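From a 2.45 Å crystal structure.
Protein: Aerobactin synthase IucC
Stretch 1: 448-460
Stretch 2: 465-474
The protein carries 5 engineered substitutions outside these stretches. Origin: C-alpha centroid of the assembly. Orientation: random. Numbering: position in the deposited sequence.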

ATOM      1  N   ASP A 448      -6.297  -5.978 -27.863  1.00 83.60           N
ATOM      2  CA  ASP A 448      -5.330  -5.521 -28.851  1.00 81.83           C
ATOM      3  C   ASP A 448      -5.650  -5.992 -30.266  1.00 80.57           C
ATOM      4  O   ASP A 448      -4.901  -5.669 -31.193  1.00 81.45           O
ATOM      5  CB  ASP A 448      -3.925  -5.995 -28.465  1.00 79.10           C
ATOM      6  N   MET A 449      -6.727  -6.746 -30.454  1.00 77.07           N
ATOM      7  CA  MET A 449      -7.081  -7.306 -31.751  1.00 74.27           C
ATOM      8  C   MET A 449      -8.236  -6.519 -32.357  1.00 74.35           C
ATOM      9  O   MET A 449      -9.251  -6.289 -31.692  1.00 78.43           O
ATOM     10  CB  MET A 449      -7.448  -8.786 -31.608  1.00 75.46           C
ATOM     11  CG  MET A 449      -8.041  -9.427 -32.852  1.00 80.54           C
ATOM     12  SD  MET A 449      -8.091 -11.224 -32.696  1.00 83.99           S
ATOM     13  CE  MET A 449      -9.295 -11.642 -33.949  1.00 83.68           C
ATOM     14  N   ARG A 450      -8.078  -6.110 -33.616  1.00 69.60           N
ATOM     15  CA  ARG A 450      -9.076  -5.305 -34.309  1.00 68.13           C
ATOM     16  C   ARG A 450      -9.391  -5.925 -35.666  1.00 66.23           C
ATOM     17  O   ARG A 450      -8.599  -6.688 -36.225  1.00 67.88           O
ATOM     18  CB  ARG A 450      -8.596  -3.854 -34.488  1.00 72.02           C
ATOM     19  CG  ARG A 450      -8.403  -3.091 -33.178  1.00 75.61           C
ATOM     20  CD  ARG A 450      -8.054  -1.631 -33.434  1.00 82.20           C
ATOM     21  NE  ARG A 450      -7.814  -0.883 -32.201  1.00 90.77           N
ATOM     22  CZ  ARG A 450      -8.763  -0.314 -31.463  1.00 96.03           C
ATOM     23  NH1 ARG A 450     -10.039  -0.405 -31.816  1.00 99.05           N
ATOM     24  NH2 ARG A 450      -8.435   0.348 -30.360  1.00 95.88           N
ATOM     25  N   LEU A 451     -10.563  -5.579 -36.199  1.00 60.77           N
ATOM     26  CA  LEU A 451     -11.042  -6.119 -37.464  1.00 63.86           C
ATOM     27  C   LEU A 451     -11.393  -4.980 -38.411  1.00 65.61           C
ATOM     28  O   LEU A 451     -11.596  -3.837 -37.995  1.00 69.25           O
ATOM     29  CB  LEU A 451     -12.268  -7.014 -37.262  1.00 69.71           C
ATOM     30  CG  LEU A 451     -12.110  -8.203 -36.316  1.00 71.15           C
ATOM     31  CD1 LEU A 451     -13.462  -8.834 -36.048  1.00 71.77           C
ATOM     32  CD2 LEU A 451     -11.150  -9.215 -36.906  1.00 72.49           C
ATOM     33  N   VAL A 452     -11.474  -5.313 -39.696  1.00 61.79           N
ATOM     34  CA  VAL A 452     -11.794  -4.347 -40.740  1.00 62.15           C
ATOM     35  C   VAL A 452     -13.306  -4.246 -40.876  1.00 64.80           C
ATOM     36  O   VAL A 452     -14.021  -5.252 -40.797  1.00 66.03           O
ATOM     37  CB  VAL A 452     -11.136  -4.746 -42.076  1.00 59.93           C
ATOM     38  CG1 VAL A 452     -11.759  -6.025 -42.638  1.00 61.50           C
ATOM     39  CG2 VAL A 452     -11.233  -3.609 -43.085  1.00 59.71           C
ATOM     40  N   LYS A 453     -13.798  -3.023 -41.086  1.00 65.28           N
ATOM     41  CA  LYS A 453     -15.233  -2.823 -41.255  1.00 65.88           C
ATOM     42  C   LYS A 453     -15.760  -3.566 -42.474  1.00 68.83           C
ATOM     43  O   LYS A 453     -16.892  -4.063 -42.456  1.00 71.64           O
ATOM     44  CB  LYS A 453     -15.547  -1.330 -41.366  1.00 61.42           C
ATOM     45  N   ASP A 454     -14.962  -3.653 -43.536  1.00 69.59           N
ATOM     46  CA  ASP A 454     -15.375  -4.387 -44.723  1.00 74.43           C
ATOM     47  C   ASP A 454     -15.665  -5.842 -44.371  1.00 74.36           C
ATOM     48  O   ASP A 454     -15.084  -6.407 -43.441  1.00 78.31           O
ATOM     49  CB  ASP A 454     -14.288  -4.314 -45.797  1.00 79.22           C
ATOM     50  CG  ASP A 454     -13.968  -2.892 -46.208  1.00 81.93           C
ATOM     51  OD1 ASP A 454     -14.573  -1.959 -45.639  1.00 86.04           O
ATOM     52  OD2 ASP A 454     -13.115  -2.707 -47.098  1.00 81.41           O
ATOM     53  N   ALA A 455     -16.573  -6.449 -45.128  1.00 75.06           N
ATOM     54  CA  ALA A 455     -16.976  -7.836 -44.907  1.00 75.67           C
ATOM     55  C   ALA A 455     -16.153  -8.725 -45.832  1.00 73.32           C
ATOM     56  O   ALA A 455     -16.455  -8.854 -47.022  1.00 73.65           O
ATOM     57  CB  ALA A 455     -18.470  -8.013 -45.147  1.00 76.26           C
ATOM     58  N   PHE A 456     -15.105  -9.337 -45.279  1.00 71.47           N
ATOM     59  CA  PHE A 456     -14.284 -10.278 -46.029  1.00 66.75           C
ATOM     60  C   PHE A 456     -14.868 -11.681 -45.906  1.00 66.24           C
ATOM     61  O   PHE A 456     -15.215 -12.100 -44.795  1.00 68.78           O
ATOM     62  CB  PHE A 456     -12.848 -10.285 -45.514  1.00 63.40           C
ATOM     63  CG  PHE A 456     -12.081  -9.016 -45.797  1.00 60.60           C
ATOM     64  CD1 PHE A 456     -12.629  -7.996 -46.560  1.00 62.73           C
ATOM     65  CD2 PHE A 456     -10.796  -8.854 -45.298  1.00 55.24           C
ATOM     66  CE1 PHE A 456     -11.913  -6.840 -46.816  1.00 60.61           C
ATOM     67  CE2 PHE A 456     -10.076  -7.701 -45.552  1.00 52.97           C
ATOM     68  CZ  PHE A 456     -10.636  -6.693 -46.312  1.00 56.93           C
ATOM     69  N   PRO A 457     -15.000 -12.434 -47.002  1.00 63.74           N
ATOM     70  CA  PRO A 457     -15.444 -13.831 -46.862  1.00 68.52           C
ATOM     71  C   PRO A 457     -14.576 -14.628 -45.906  1.00 74.27           C
ATOM     72  O   PRO A 457     -15.088 -15.465 -45.152  1.00 78.67           O
ATOM     73  CB  PRO A 457     -15.355 -14.374 -48.295  1.00 65.99           C
ATOM     74  CG  PRO A 457     -15.431 -13.176 -49.170  1.00 65.83           C
ATOM     75  CD  PRO A 457     -14.776 -12.065 -48.411  1.00 62.42           C
ATOM     76  N   GLU A 458     -13.266 -14.376 -45.912  1.00 74.34           N
ATOM     77  CA  GLU A 458     -12.346 -15.097 -45.044  1.00 70.78           C
ATOM     78  C   GLU A 458     -12.611 -14.839 -43.567  1.00 69.43           C
ATOM     79  O   GLU A 458     -12.007 -15.509 -42.722  1.00 69.58           O
ATOM     80  CB  GLU A 458     -10.902 -14.719 -45.385  1.00 65.37           C
ATOM     81  CG  GLU A 458     -10.506 -14.977 -46.834  1.00 67.51           C
ATOM     82  CD  GLU A 458     -10.823 -13.810 -47.756  1.00 70.92           C
ATOM     83  OE1 GLU A 458     -11.574 -12.906 -47.336  1.00 73.11           O
ATOM     84  OE2 GLU A 458     -10.317 -13.796 -48.900  1.00 73.47           O
ATOM     85  N   MET A 459     -13.491 -13.894 -43.234  1.00 72.42           N
ATOM     86  CA  MET A 459     -13.830 -13.593 -41.850  1.00 76.17           C
ATOM     87  C   MET A 459     -15.112 -14.270 -41.382  1.00 76.15           C
ATOM     88  O   MET A 459     -15.436 -14.186 -40.193  1.00 74.64           O
ATOM     89  CB  MET A 459     -13.977 -12.080 -41.659  1.00 78.69           C
ATOM     90  CG  MET A 459     -12.811 -11.438 -40.953  1.00 80.61           C
ATOM     91  SD  MET A 459     -13.067  -9.676 -40.670  1.00 84.36           S
ATOM     92  CE  MET A 459     -14.320  -9.751 -39.398  1.00 83.85           C
ATOM     93  N   ASP A 460     -15.848 -14.928 -42.279  1.00 79.34           N
ATOM     94  CA  ASP A 460     -17.098 -15.566 -41.883  1.00 82.04           C
ATOM     95  C   ASP A 460     -16.880 -16.654 -40.838  1.00 85.00           C
ATOM     96  O   ASP A 460     -17.808 -16.973 -40.088  1.00 86.14           O
ATOM     97  CB  ASP A 460     -17.799 -16.150 -43.110  1.00 81.52           C
ATOM     98  CG  ASP A 460     -18.316 -15.078 -44.049  1.00 83.82           C
ATOM     99  OD1 ASP A 460     -18.209 -13.881 -43.705  1.00 84.19           O
ATOM    100  OD2 ASP A 460     -18.830 -15.431 -45.131  1.00 85.89           O
ATOM    101  N   GLU A 465     -19.054 -14.513 -30.828  1.00 90.11           N
ATOM    102  CA  GLU A 465     -18.574 -14.185 -29.489  1.00 88.54           C
ATOM    103  C   GLU A 465     -17.353 -13.278 -29.535  1.00 87.53           C
ATOM    104  O   GLU A 465     -17.164 -12.447 -28.639  1.00 86.49           O
ATOM    105  CB  GLU A 465     -18.249 -15.468 -28.722  1.00 87.44           C
ATOM    106  N   VAL A 466     -16.520 -13.417 -30.562  1.00 88.24           N
ATOM    107  CA  VAL A 466     -15.349 -12.558 -30.708  1.00 85.01           C
ATOM    108  C   VAL A 466     -15.700 -11.269 -31.438  1.00 84.71           C
ATOM    109  O   VAL A 466     -15.211 -10.196 -31.077  1.00 84.51           O
ATOM    110  CB  VAL A 466     -14.222 -13.326 -31.426  1.00 84.56           C
ATOM    111  CG1 VAL A 466     -12.983 -12.447 -31.586  1.00 82.42           C
ATOM    112  CG2 VAL A 466     -13.877 -14.596 -30.658  1.00 85.70           C
ATOM    113  N   ARG A 467     -16.556 -11.351 -32.461  1.00 85.92           N
ATOM    114  CA  ARG A 467     -16.926 -10.163 -33.223  1.00 87.94           C
ATOM    115  C   ARG A 467     -17.530  -9.090 -32.326  1.00 89.90           C
ATOM    116  O   ARG A 467     -17.278  -7.894 -32.518  1.00 90.86           O
ATOM    117  CB  ARG A 467     -17.911 -10.535 -34.331  1.00 87.94           C
ATOM    118  CG  ARG A 467     -17.333 -11.457 -35.381  1.00 88.24           C
ATOM    119  CD  ARG A 467     -18.362 -11.820 -36.435  1.00 91.60           C
ATOM    120  NE  ARG A 467     -17.832 -12.811 -37.363  1.00 95.24           N
ATOM    121  CZ  ARG A 467     -18.553 -13.453 -38.274  1.00103.10           C
ATOM    122  NH1 ARG A 467     -19.854 -13.222 -38.392  1.00106.51           N
ATOM    123  NH2 ARG A 467     -17.971 -14.338 -39.068  1.00106.99           N
ATOM    124  N   ASP A 468     -18.333  -9.496 -31.340  1.00 89.20           N
ATOM    125  CA  ASP A 468     -19.046  -8.523 -30.520  1.00 91.28           C
ATOM    126  C   ASP A 468     -18.112  -7.767 -29.584  1.00 87.95           C
ATOM    127  O   ASP A 468     -18.422  -6.639 -29.184  1.00 91.66           O
ATOM    128  CB  ASP A 468     -20.142  -9.222 -29.715  1.00 96.76           C
ATOM    129  CG  ASP A 468     -21.132  -9.961 -30.595  1.00102.15           C
ATOM    130  OD1 ASP A 468     -21.203  -9.654 -31.804  1.00103.81           O
ATOM    131  OD2 ASP A 468     -21.845 -10.848 -30.076  1.00104.91           O
ATOM    132  N   VAL A 469     -16.971  -8.360 -29.222  1.00 82.64           N
ATOM    133  CA  VAL A 469     -16.053  -7.749 -28.267  1.00 78.82           C
ATOM    134  C   VAL A 469     -14.843  -7.116 -28.937  1.00 76.82           C
ATOM    135  O   VAL A 469     -13.986  -6.554 -28.240  1.00 75.76           O
ATOM    136  CB  VAL A 469     -15.592  -8.779 -27.217  1.00 77.60           C
ATOM    137  N   THR A 470     -14.744  -7.180 -30.262  1.00 76.56           N
ATOM    138  CA  THR A 470     -13.604  -6.635 -30.989  1.00 71.86           C
ATOM    139  C   THR A 470     -14.064  -5.495 -31.884  1.00 66.38           C
ATOM    140  O   THR A 470     -15.099  -5.594 -32.551  1.00 66.37           O
ATOM    141  CB  THR A 470     -12.909  -7.715 -31.828  1.00 73.60           C
ATOM    142  OG1 THR A 470     -11.721  -7.174 -32.421  1.00 78.14           O
ATOM    143  CG2 THR A 470     -13.821  -8.229 -32.923  1.00 73.35           C
ATOM    144  N   ALA A 471     -13.288  -4.417 -31.895  1.00 64.90           N
ATOM    145  CA  ALA A 471     -13.642  -3.246 -32.683  1.00 62.86           C
ATOM    146  C   ALA A 471     -13.476  -3.527 -34.170  1.00 64.04           C
ATOM    147  O   ALA A 471     -12.544  -4.220 -34.588  1.00 64.04           O
ATOM    148  CB  ALA A 471     -12.775  -2.055 -32.276  1.00 60.09           C
ATOM    149  N   ARG A 472     -14.392  -2.987 -34.971  1.00 64.37           N
ATOM    150  CA  ARG A 472     -14.310  -3.048 -36.423  1.00 63.85           C
ATOM    151  C   ARG A 472     -14.161  -1.635 -36.963  1.00 65.72           C
ATOM    152  O   ARG A 472     -14.974  -0.758 -36.650  1.00 67.04           O
ATOM    153  CB  ARG A 472     -15.543  -3.721 -37.027  1.00 66.53           C
ATOM    154  CG  ARG A 472     -15.698  -5.174 -36.633  1.00 68.50           C
ATOM    155  CD  ARG A 472     -16.791  -5.855 -37.430  1.00 71.55           C
ATOM    156  NE  ARG A 472     -16.410  -6.078 -38.823  1.00 70.50           N
ATOM    157  CZ  ARG A 472     -17.236  -6.538 -39.755  1.00 75.08           C
ATOM    158  NH1 ARG A 472     -18.497  -6.818 -39.449  1.00 81.60           N
ATOM    159  NH2 ARG A 472     -16.809  -6.714 -40.999  1.00 73.59           N
ATOM    160  N   LEU A 473     -13.126  -1.419 -37.772  1.00 66.93           N
ATOM    161  CA  LEU A 473     -12.759  -0.088 -38.228  1.00 61.85           C
ATOM    162  C   LEU A 473     -12.402  -0.149 -39.707  1.00 61.14           C
ATOM    163  O   LEU A 473     -12.260  -1.225 -40.290  1.00 60.08           O
ATOM    164  CB  LEU A 473     -11.595   0.462 -37.400  1.00 57.60           C
ATOM    165  CG  LEU A 473     -11.895   0.559 -35.900  1.00 61.36           C
ATOM    166  CD1 LEU A 473     -10.637   0.849 -35.103  1.00 60.63           C
ATOM    167  CD2 LEU A 473     -12.955   1.621 -35.633  1.00 63.58           C
ATOM    168  N   SER A 474     -12.268   1.027 -40.317  1.00 61.20           N
ATOM    169  CA  SER A 474     -11.933   1.101 -41.728  1.00 65.26           C
ATOM    170  C   SER A 474     -10.461   0.753 -41.944  1.00 60.08           C
ATOM    171  O   SER A 474      -9.660   0.708 -41.007  1.00 57.84           O
ATOM    172  CB  SER A 474     -12.244   2.489 -42.284  1.00 71.81           C
ATOM    173  OG  SER A 474     -11.432   3.482 -41.683  1.00 78.01           O
TER

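The stretches run parallel where Leu451 pairs with Arg472 and Val452 with Leu473. Leu451 clamps the neighbouring strand with both backbone groups: its N donates to Ala471 O (2.9 Å) and its O accepts from Leu473 N (2.9 Å). The ladder continues where Lys453 N meets Leu473 O at a very short 2.5 Å, and Arg472 CA lies 3.2 Å from Leu451 O in a CA-H...O contact. Ahead of the ladder, Thr470 points toward stretch 1 and its OG1 donates to Met449 O (2.7 Å), while its methyl CG2 packs 3.2 Å from CD1 of the buried Leu451; a beta-branched residue with a hydroxyl serves both contacts. Leu451 and Arg472 project from the same face of the sheet, with CB of Leu451 3.9 Å from CG of Arg472. Beyond its aliphatic stem, the Arg472 guanidinium turns to the backbone: NE and NH2 each donate to Val452 O (3.2 Å), and NH2 adds a weak bond to Asp454 O (3.0 Å). Met459 CE covers one face of this group, 4.2 Å from Arg472 NH2. Farther along, the extended Arg467 reaches the end of the 3-10 segment, where its NH2 donates to Met459 O (2.8 Å). Together the stretches bury 720 Å².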